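Local coordinates for protein CofB (Escherichia coli, PDB 4QS4) that is a minor pilin with a type IV pilin fold that initiates assembly of the CFA/III pilus in enterotoxigenic strains, at residues 333-338 with 395-400; 385-390 with 459-464; 389-394 with 452-457. All coordinates share one frame; numbering follows the deposited sequence.

Contact 1 of 3, residues 333-338 with 395-400; sequences NILVEE and PVSPDG
Asn333 and Leu335 face Pro395 and Ser397 across a gap too wide for strand pairing: Asn333 CA and Pro395 CA are 6.7 Å apart, and no direct hydrogen bond joins the two segments. The separation widens along the pair, with Leu335 CA 7.9 Å from Ser397 CA, so side chains and one water make the contact. Leu335 is the main bridge. Its CG stands beside the backbone N (chi1 -72°) and its chain then runs out extended (chi2 176°), which carries the CD1 methyl to the loop backbone. There Leu335 CD1 rests 3.3 Å from Val396 O. Leu335 CD1 also meets the ring carbon Pro398 CD at 4.0 Å. The other methyl is more loosely placed, since Leu335 CD2 is 4.5 Å from Pro395 CG.

In the fold, residues 333-338 lead into strand 336-339, an outermost strand of a four-stranded antiparallel sheet, where Val336 pairs through its backbone with Arg350 of strand 347-359. Residues 395-400 belong to the loop between strands 387-390 and 404-414. Leu403 of that loop also touches Leu335, Pro395 and Ser397.

At the other end, the Asn333 side chain passes obliquely by Pro395 CB, with Asn333 ND2 3.7 Å from it. The same nitrogen donates to a water, 3.3 Å from Asn333 ND2, which also accepts from the backbone N of Val396 at 3.1 Å. Ser397 turns its hydroxyl to the carbonyl oxygen of Asn401, within its own loop.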
loop_
_atom_site.group_PDB
_atom_site.type_symbol
_atom_site.label_atom_id
_atom_site.label_comp_id
_atom_site.label_asym_id
_atom_site.label_seq_id
_atom_site.Cartn_x
_atom_site.Cartn_y
_atom_site.Cartn_z
ATOM N N ASN A 333 -3.468 9.832 20.470
ATOM C CA ASN A 333 -4.775 9.389 20.944
ATOM C C ASN A 333 -5.051 8.021 20.340
ATOM O O ASN A 333 -4.872 7.838 19.144
ATOM C CB ASN A 333 -5.859 10.373 20.526
ATOM C CG ASN A 333 -5.716 11.721 21.210
ATOM O OD1 ASN A 333 -5.449 11.790 22.398
ATOM N ND2 ASN A 333 -5.898 12.792 20.461
ATOM N N ILE A 334 -5.442 7.052 21.163
ATOM C CA ILE A 334 -5.739 5.707 20.677
ATOM C C ILE A 334 -7.240 5.441 20.741
ATOM O O ILE A 334 -7.893 5.825 21.694
ATOM C CB ILE A 334 -5.006 4.627 21.493
ATOM C CG1 ILE A 334 -3.481 4.844 21.442
ATOM C CG2 ILE A 334 -5.386 3.222 21.012
ATOM C CD1 ILE A 334 -2.876 4.806 20.046
ATOM N N LEU A 335 -7.768 4.802 19.703
ATOM C CA LEU A 335 -9.107 4.224 19.736
ATOM C C LEU A 335 -8.976 2.717 19.564
ATOM O O LEU A 335 -8.221 2.252 18.699
ATOM C CB LEU A 335 -9.968 4.793 18.612
ATOM C CG LEU A 335 -10.420 6.244 18.770
ATOM C CD1 LEU A 335 -11.188 6.682 17.531
ATOM C CD2 LEU A 335 -11.265 6.401 20.018
ATOM N N VAL A 336 -9.693 1.971 20.402
ATOM C CA VAL A 336 -9.745 0.521 20.309
ATOM C C VAL A 336 -11.150 0.108 19.879
ATOM O O VAL A 336 -12.137 0.505 20.502
ATOM C CB VAL A 336 -9.406 -0.167 21.651
ATOM C CG1 VAL A 336 -9.377 -1.681 21.478
ATOM C CG2 VAL A 336 -8.065 0.331 22.189
ATOM N N GLU A 337 -11.228 -0.690 18.821
ATOM C CA GLU A 337 -12.497 -1.240 18.356
ATOM C C GLU A 337 -12.672 -2.645 18.924
ATOM O O GLU A 337 -11.726 -3.439 18.946
ATOM C CB GLU A 337 -12.554 -1.270 16.831
ATOM C CG GLU A 337 -13.913 -1.683 16.282
ATOM C CD GLU A 337 -13.986 -1.613 14.772
ATOM O OE1 GLU A 337 -13.145 -2.234 14.111
ATOM O OE2 GLU A 337 -14.898 -0.947 14.239
ATOM N N GLU A 338 -13.876 -2.945 19.391
ATOM C CA GLU A 338 -14.148 -4.220 20.021
ATOM C C GLU A 338 -15.637 -4.531 19.939
ATOM O O GLU A 338 -16.474 -3.644 20.106
ATOM C CB GLU A 338 -13.696 -4.151 21.477
ATOM C CG GLU A 338 -13.716 -5.450 22.257
ATOM C CD GLU A 338 -12.958 -5.319 23.572
ATOM O OE1 GLU A 338 -13.570 -5.523 24.645
ATOM O OE2 GLU A 338 -11.749 -4.964 23.517
ATOM N N PRO A 395 -11.373 12.561 21.105
ATOM C CA PRO A 395 -10.543 12.683 19.896
ATOM C C PRO A 395 -11.297 12.349 18.613
ATOM O O PRO A 395 -12.455 11.938 18.655
ATOM C CB PRO A 395 -9.438 11.659 20.143
ATOM C CG PRO A 395 -10.100 10.610 20.953
ATOM C CD PRO A 395 -11.041 11.349 21.868
ATOM N N VAL A 396 -10.619 12.500 17.479
ATOM C CA VAL A 396 -11.209 12.224 16.179
ATOM C C VAL A 396 -11.611 10.761 16.091
ATOM O O VAL A 396 -10.913 9.878 16.602
ATOM C CB VAL A 396 -10.236 12.573 15.027
ATOM C CG1 VAL A 396 -10.796 12.129 13.684
ATOM C CG2 VAL A 396 -9.946 14.067 15.024
ATOM N N SER A 397 -12.744 10.522 15.439
ATOM C CA SER A 397 -13.312 9.198 15.300
ATOM C C SER A 397 -13.706 8.935 13.844
ATOM O O SER A 397 -14.055 9.865 13.121
ATOM C CB SER A 397 -14.549 9.099 16.184
ATOM O OG SER A 397 -15.123 7.813 16.093
ATOM N N PRO A 398 -13.657 7.664 13.404
ATOM C CA PRO A 398 -14.126 7.362 12.044
ATOM C C PRO A 398 -15.613 7.708 11.849
ATOM O O PRO A 398 -16.369 7.716 12.811
ATOM C CB PRO A 398 -13.862 5.858 11.894
ATOM C CG PRO A 398 -13.664 5.339 13.281
ATOM C CD PRO A 398 -13.141 6.472 14.101
ATOM N N ASP A 399 -16.014 7.973 10.606
ATOM C CA ASP A 399 -17.294 8.647 10.301
ATOM C C ASP A 399 -18.562 8.163 11.023
ATOM O O ASP A 399 -19.267 8.969 11.631
ATOM C CB ASP A 399 -17.533 8.664 8.782
ATOM C CG ASP A 399 -16.657 9.681 8.064
ATOM O OD1 ASP A 399 -15.956 10.463 8.744
ATOM O OD2 ASP A 399 -16.668 9.701 6.814
ATOM N N GLY A 400 -18.866 6.873 10.978
ATOM C CA GLY A 400 -20.119 6.384 11.580
ATOM C C GLY A 400 -20.066 6.119 13.078
ATOM O O GLY A 400 -20.765 5.227 13.570
HETATM O O HOH W 1 -7.572 13.018 17.682
#

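Contact 2 of 3, residues 385-390 with 459-464; sequences GRIELN and WYITAT
Leu389 and Trp459 exchange two backbone hydrogen bonds, and the one from Trp459 N to Leu389 O is short and almost straight, at 2.7 Å and 178°. Ile387 and Ile461 form a second such pair, with Ile461 N 2.9 Å from Ile387 O and the return bond, Ile387 N to Ile461 O, at 3.0 Å. Between them sits Glu388 with Tyr460, the non-hydrogen-bonded pair, where Glu388 CA instead makes a CH...O contact with Trp459 O at 3.4 Å. This is an antiparallel pairing in which the short strand 387-390 lies against the long strand 458-469.

On the face bearing Glu388 and Tyr460, Arg386 runs out extended, and Arg386 NH2 forms a salt bridge with Glu388 OE2 at 2.9 Å, with a weak bond from NE to the same oxygen. Arg386 NE lies at the ring edge, 3.9 Å from Tyr460 CD1. Glu388 CG lies anti to the backbone N (chi1 -175°) and the chain stays extended, which lays the carboxylate beside Tyr460 CE1, its plane inclined 44° to the ring.

The other face carries Ile387, Leu389, Trp459 and Ile461. Ile461 CD1 touches Ile387 CG2 at 4.0 Å, and Leu389 CD1 is 4.3 Å from Ile461 CD1. Leu407, Val486 and Ile488, from strands 404-414 and 484-493, cover these side chains, so that two sheets pack face to face as in a beta sandwich.

The two faces thus differ chemically: one is mainly apolar and packs against the other sheet, with Trp459 NE1 satisfied by Gln392 OE1, while on the other the opposite charges of Arg386 and Glu388 would probably stabilise each other beside a partly exposed tyrosine.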
loop_
_atom_site.group_PDB
_atom_site.type_symbol
_atom_site.label_atom_id
_atom_site.label_comp_id
_atom_site.label_asym_id
_atom_site.label_seq_id
_atom_site.Cartn_x
_atom_site.Cartn_y
_atom_site.Cartn_z
ATOM N N GLY A 385 -19.425 20.539 48.646
ATOM C CA GLY A 385 -18.656 19.314 48.842
ATOM C C GLY A 385 -18.572 18.411 47.627
ATOM O O GLY A 385 -17.848 17.414 47.652
ATOM N N ARG A 386 -19.316 18.749 46.574
ATOM C CA ARG A 386 -19.345 17.960 45.351
ATOM C C ARG A 386 -17.979 17.922 44.683
ATOM O O ARG A 386 -17.137 18.785 44.915
ATOM C CB ARG A 386 -20.369 18.518 44.350
ATOM C CG ARG A 386 -20.034 19.888 43.769
ATOM C CD ARG A 386 -21.150 20.396 42.860
ATOM N NE ARG A 386 -20.798 21.636 42.164
ATOM C CZ ARG A 386 -20.787 22.846 42.714
ATOM N NH1 ARG A 386 -21.114 23.023 43.992
ATOM N NH2 ARG A 386 -20.445 23.896 41.976
ATOM N N ILE A 387 -17.776 16.912 43.848
ATOM C CA ILE A 387 -16.612 16.874 42.980
ATOM C C ILE A 387 -17.051 17.343 41.604
ATOM O O ILE A 387 -17.984 16.794 41.025
ATOM C CB ILE A 387 -15.999 15.464 42.906
ATOM C CG1 ILE A 387 -15.537 15.024 44.292
ATOM C CG2 ILE A 387 -14.822 15.455 41.933
ATOM C CD1 ILE A 387 -15.416 13.523 44.445
ATOM N N GLU A 388 -16.389 18.369 41.085
ATOM C CA GLU A 388 -16.759 18.929 39.795
ATOM C C GLU A 388 -15.558 18.944 38.870
ATOM O O GLU A 388 -14.472 19.351 39.263
ATOM C CB GLU A 388 -17.312 20.347 39.947
ATOM C CG GLU A 388 -17.826 20.925 38.633
ATOM C CD GLU A 388 -18.478 22.286 38.791
ATOM O OE1 GLU A 388 -18.787 22.905 37.746
ATOM O OE2 GLU A 388 -18.665 22.745 39.948
ATOM N N LEU A 389 -15.771 18.511 37.634
ATOM C CA LEU A 389 -14.700 18.432 36.648
ATOM C C LEU A 389 -15.211 18.910 35.294
ATOM O O LEU A 389 -16.392 18.752 34.985
ATOM C CB LEU A 389 -14.218 16.983 36.534
ATOM C CG LEU A 389 -13.688 16.306 37.811
ATOM C CD1 LEU A 389 -13.612 14.801 37.616
ATOM C CD2 LEU A 389 -12.331 16.872 38.195
ATOM N N ASN A 390 -14.325 19.486 34.489
ATOM C CA ASN A 390 -14.658 19.830 33.106
ATOM C C ASN A 390 -14.853 18.580 32.253
ATOM O O ASN A 390 -14.094 17.605 32.378
ATOM C CB ASN A 390 -13.556 20.689 32.482
ATOM C CG ASN A 390 -13.482 22.079 33.082
ATOM O OD1 ASN A 390 -14.418 22.548 33.725
ATOM N ND2 ASN A 390 -12.365 22.756 32.851
ATOM N N TRP A 459 -18.917 17.855 34.638
ATOM C CA TRP A 459 -19.305 16.614 35.318
ATOM C C TRP A 459 -19.561 16.963 36.772
ATOM O O TRP A 459 -18.772 17.696 37.379
ATOM C CB TRP A 459 -18.175 15.570 35.317
ATOM C CG TRP A 459 -17.916 14.865 34.024
ATOM C CD1 TRP A 459 -16.813 14.999 33.242
ATOM C CD2 TRP A 459 -18.738 13.878 33.394
ATOM N NE1 TRP A 459 -16.904 14.180 32.146
ATOM C CE2 TRP A 459 -18.077 13.480 32.212
ATOM C CE3 TRP A 459 -19.973 13.301 33.704
ATOM C CZ2 TRP A 459 -18.611 12.533 31.336
ATOM C CZ3 TRP A 459 -20.509 12.361 32.828
ATOM C CH2 TRP A 459 -19.825 11.985 31.660
ATOM N N TYR A 460 -20.642 16.436 37.333
ATOM C CA TYR A 460 -20.953 16.643 38.750
ATOM C C TYR A 460 -21.094 15.299 39.450
ATOM O O TYR A 460 -21.986 14.513 39.123
ATOM C CB TYR A 460 -22.261 17.419 38.923
ATOM C CG TYR A 460 -22.313 18.757 38.233
ATOM C CD1 TYR A 460 -21.771 19.894 38.825
ATOM C CD2 TYR A 460 -22.947 18.896 37.001
ATOM C CE1 TYR A 460 -21.840 21.131 38.199
ATOM C CE2 TYR A 460 -23.021 20.126 36.370
ATOM C CZ TYR A 460 -22.462 21.236 36.968
ATOM O OH TYR A 460 -22.550 22.456 36.330
ATOM N N ILE A 461 -20.221 15.055 40.417
ATOM C CA ILE A 461 -20.243 13.817 41.184
ATOM C C ILE A 461 -20.633 14.148 42.620
ATOM O O ILE A 461 -20.005 14.994 43.266
ATOM C CB ILE A 461 -18.876 13.117 41.176
ATOM C CG1 ILE A 461 -18.306 13.093 39.755
ATOM C CG2 ILE A 461 -19.012 11.706 41.758
ATOM C CD1 ILE A 461 -16.824 12.820 39.713
ATOM N N THR A 462 -21.690 13.505 43.095
ATOM C CA THR A 462 -22.207 13.744 44.434
ATOM C C THR A 462 -22.525 12.406 45.082
ATOM O O THR A 462 -22.559 11.374 44.407
ATOM C CB THR A 462 -23.480 14.616 44.411
ATOM O OG1 THR A 462 -24.500 13.968 43.639
ATOM C CG2 THR A 462 -23.184 15.987 43.804
ATOM N N ALA A 463 -22.752 12.432 46.391
ATOM C CA ALA A 463 -22.987 11.214 47.151
ATOM C C ALA A 463 -23.747 11.515 48.430
ATOM O O ALA A 463 -23.543 12.559 49.051
ATOM C CB ALA A 463 -21.666 10.522 47.480
ATOM N N THR A 464 -24.655 10.614 48.793
ATOM C CA THR A 464 -25.198 10.575 50.138
ATOM C C THR A 464 -24.670 9.328 50.829
ATOM O O THR A 464 -24.390 8.321 50.171
ATOM C CB THR A 464 -26.733 10.572 50.152
ATOM O OG1 THR A 464 -27.231 9.510 49.329
ATOM C CG2 THR A 464 -27.269 11.905 49.653
#

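Contact 3 of 3, residues 389-394 with 452-457; sequences LNVQDC and VNQSGS. With SO4 (sulfate ion), chain E.
The flat carbonyl group of Ser457 has one face covered by Val391, whose CG2 methyl sits over it, 3.5 Å from Ser457 C. The backbone N of Val391 comes from the same side, donating to Ser457 O at 2.8 Å; the N-H points straight at the oxygen (175°), yet the donor stands 55° out of the carbonyl plane. Asn390 CA also reaches Ser457 O, in a CH...O contact of 3.5 Å. The valine's chi1 of 170° sets CG1 anti to the backbone N and leaves CG2 directed at the turn; Val391 CG2 also touches Gln454 CG, at the end of the strand, at 4.0 Å.

That turn joins strands 444-454 and 458-469 into a beta hairpin. Inside it, Ser455 OG accepts from Ser457 N at 3.1 Å, an ST turn, and is also hydrogen-bonded to Lys458 N. The segment opposite is leaving the sheet after strand 387-390 and runs on to Cys394, disulfide-bonded to Cys492 of strand 484-493.

On the hairpin, a sulfate ion, probably from the crystallisation liquor, sits implausibly close to both Asn453 and Gln454, so its placement and the bonds it appears to accept from Gln454 N are doubtful.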
loop_
_atom_site.group_PDB
_atom_site.type_symbol
_atom_site.label_atom_id
_atom_site.label_comp_id
_atom_site.label_asym_id
_atom_site.label_seq_id
_atom_site.Cartn_x
_atom_site.Cartn_y
_atom_site.Cartn_z
ATOM N N LEU A 389 -15.771 18.511 37.634
ATOM C CA LEU A 389 -14.700 18.432 36.648
ATOM C C LEU A 389 -15.211 18.910 35.294
ATOM O O LEU A 389 -16.392 18.752 34.985
ATOM C CB LEU A 389 -14.218 16.983 36.534
ATOM C CG LEU A 389 -13.688 16.306 37.811
ATOM C CD1 LEU A 389 -13.612 14.801 37.616
ATOM C CD2 LEU A 389 -12.331 16.872 38.195
ATOM N N ASN A 390 -14.325 19.486 34.489
ATOM C CA ASN A 390 -14.658 19.830 33.106
ATOM C C ASN A 390 -14.853 18.580 32.253
ATOM O O ASN A 390 -14.094 17.605 32.378
ATOM C CB ASN A 390 -13.556 20.689 32.482
ATOM C CG ASN A 390 -13.482 22.079 33.082
ATOM O OD1 ASN A 390 -14.418 22.548 33.725
ATOM N ND2 ASN A 390 -12.365 22.756 32.851
ATOM N N VAL A 391 -15.861 18.604 31.386
ATOM C CA VAL A 391 -16.101 17.491 30.464
ATOM C C VAL A 391 -14.967 17.475 29.434
ATOM O O VAL A 391 -14.620 18.510 28.880
ATOM C CB VAL A 391 -17.479 17.599 29.772
ATOM C CG1 VAL A 391 -17.627 16.581 28.640
ATOM C CG2 VAL A 391 -18.592 17.405 30.795
ATOM N N GLN A 392 -14.383 16.299 29.213
ATOM C CA GLN A 392 -13.240 16.158 28.314
ATOM C C GLN A 392 -13.639 16.318 26.850
ATOM O O GLN A 392 -14.788 16.082 26.480
ATOM C CB GLN A 392 -12.534 14.801 28.521
ATOM C CG GLN A 392 -13.365 13.555 28.210
ATOM C CD GLN A 392 -14.219 13.072 29.385
ATOM O OE1 GLN A 392 -14.829 13.868 30.114
ATOM N NE2 GLN A 392 -14.292 11.762 29.553
ATOM N N ASP A 393 -12.676 16.735 26.034
ATOM C CA ASP A 393 -12.809 16.705 24.581
ATOM C C ASP A 393 -12.441 15.305 24.099
ATOM O O ASP A 393 -11.356 14.810 24.404
ATOM C CB ASP A 393 -11.850 17.712 23.931
ATOM C CG ASP A 393 -12.260 19.158 24.155
ATOM O OD1 ASP A 393 -13.445 19.421 24.432
ATOM O OD2 ASP A 393 -11.385 20.042 24.032
ATOM N N CYS A 394 -13.323 14.679 23.327
ATOM C CA CYS A 394 -13.033 13.375 22.733
ATOM C C CYS A 394 -12.250 13.530 21.426
ATOM O O CYS A 394 -12.439 14.507 20.711
ATOM C CB CYS A 394 -14.329 12.614 22.481
ATOM S SG CYS A 394 -15.174 12.197 24.016
ATOM N N VAL A 452 -23.529 10.482 39.279
ATOM C CA VAL A 452 -22.725 11.240 38.343
ATOM C C VAL A 452 -23.673 11.900 37.374
ATOM O O VAL A 452 -24.527 11.234 36.780
ATOM C CB VAL A 452 -21.731 10.345 37.562
ATOM C CG1 VAL A 452 -21.047 11.135 36.456
ATOM C CG2 VAL A 452 -20.690 9.759 38.497
ATOM N N ASN A 453 -23.517 13.209 37.208
ATOM C CA ASN A 453 -24.331 13.956 36.263
ATOM C C ASN A 453 -23.484 14.829 35.348
ATOM O O ASN A 453 -22.347 15.151 35.672
ATOM C CB ASN A 453 -25.352 14.804 37.025
ATOM C CG ASN A 453 -26.354 13.957 37.792
ATOM O OD1 ASN A 453 -26.357 13.959 39.017
ATOM N ND2 ASN A 453 -27.196 13.222 37.078
ATOM N N GLN A 454 -24.059 15.196 34.204
ATOM C CA GLN A 454 -23.347 15.894 33.141
ATOM C C GLN A 454 -24.174 17.074 32.636
ATOM O O GLN A 454 -25.361 16.932 32.350
ATOM C CB GLN A 454 -23.119 14.928 31.978
ATOM C CG GLN A 454 -22.093 15.383 30.960
ATOM C CD GLN A 454 -22.164 14.595 29.664
ATOM O OE1 GLN A 454 -22.599 13.446 29.641
ATOM N NE2 GLN A 454 -21.736 15.219 28.574
ATOM N N SER A 455 -23.542 18.236 32.539
ATOM C CA SER A 455 -24.089 19.337 31.751
ATOM C C SER A 455 -23.374 19.309 30.410
ATOM O O SER A 455 -22.671 18.347 30.092
ATOM C CB SER A 455 -23.830 20.667 32.440
ATOM O OG SER A 455 -22.499 21.084 32.200
ATOM N N GLY A 456 -23.534 20.372 29.630
ATOM C CA GLY A 456 -22.769 20.532 28.403
ATOM C C GLY A 456 -21.263 20.482 28.611
ATOM O O GLY A 456 -20.550 19.821 27.842
ATOM N N SER A 457 -20.767 21.163 29.645
ATOM C CA SER A 457 -19.315 21.269 29.856
ATOM C C SER A 457 -18.787 20.829 31.235
ATOM O O SER A 457 -17.577 20.878 31.467
ATOM C CB SER A 457 -18.878 22.707 29.576
ATOM O OG SER A 457 -19.547 23.589 30.450
HETATM S S SO4 E . -26.966 13.745 33.697
HETATM O O1 SO4 E . -26.499 14.878 32.905
HETATM O O2 SO4 E . -26.382 12.504 33.152
HETATM O O3 SO4 E . -26.555 14.005 35.041
HETATM O O4 SO4 E . -28.400 13.698 33.729
#

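All three contacts lie in the C-terminal part of CofB, on one side of the chain's centre. Contacts 2 and 3 are neighbours, their centres 11 Å apart: both use strand 387-390, and their second segments are consecutive strands of one hairpin, 444-454 and 458-469. Contact 1 lies further off, 19 Å from contact 3 and 28 Å from contact 2 between centres, at an edge strand of the other sheet. Along the chain 333-338 comes first, then 385-390, 389-394 and 395-400 in continuous succession, then 452-457 and 459-464. A single run, 385-400, therefore passes from one sheet to the border of the other, so the three contacts follow one continuous path between them.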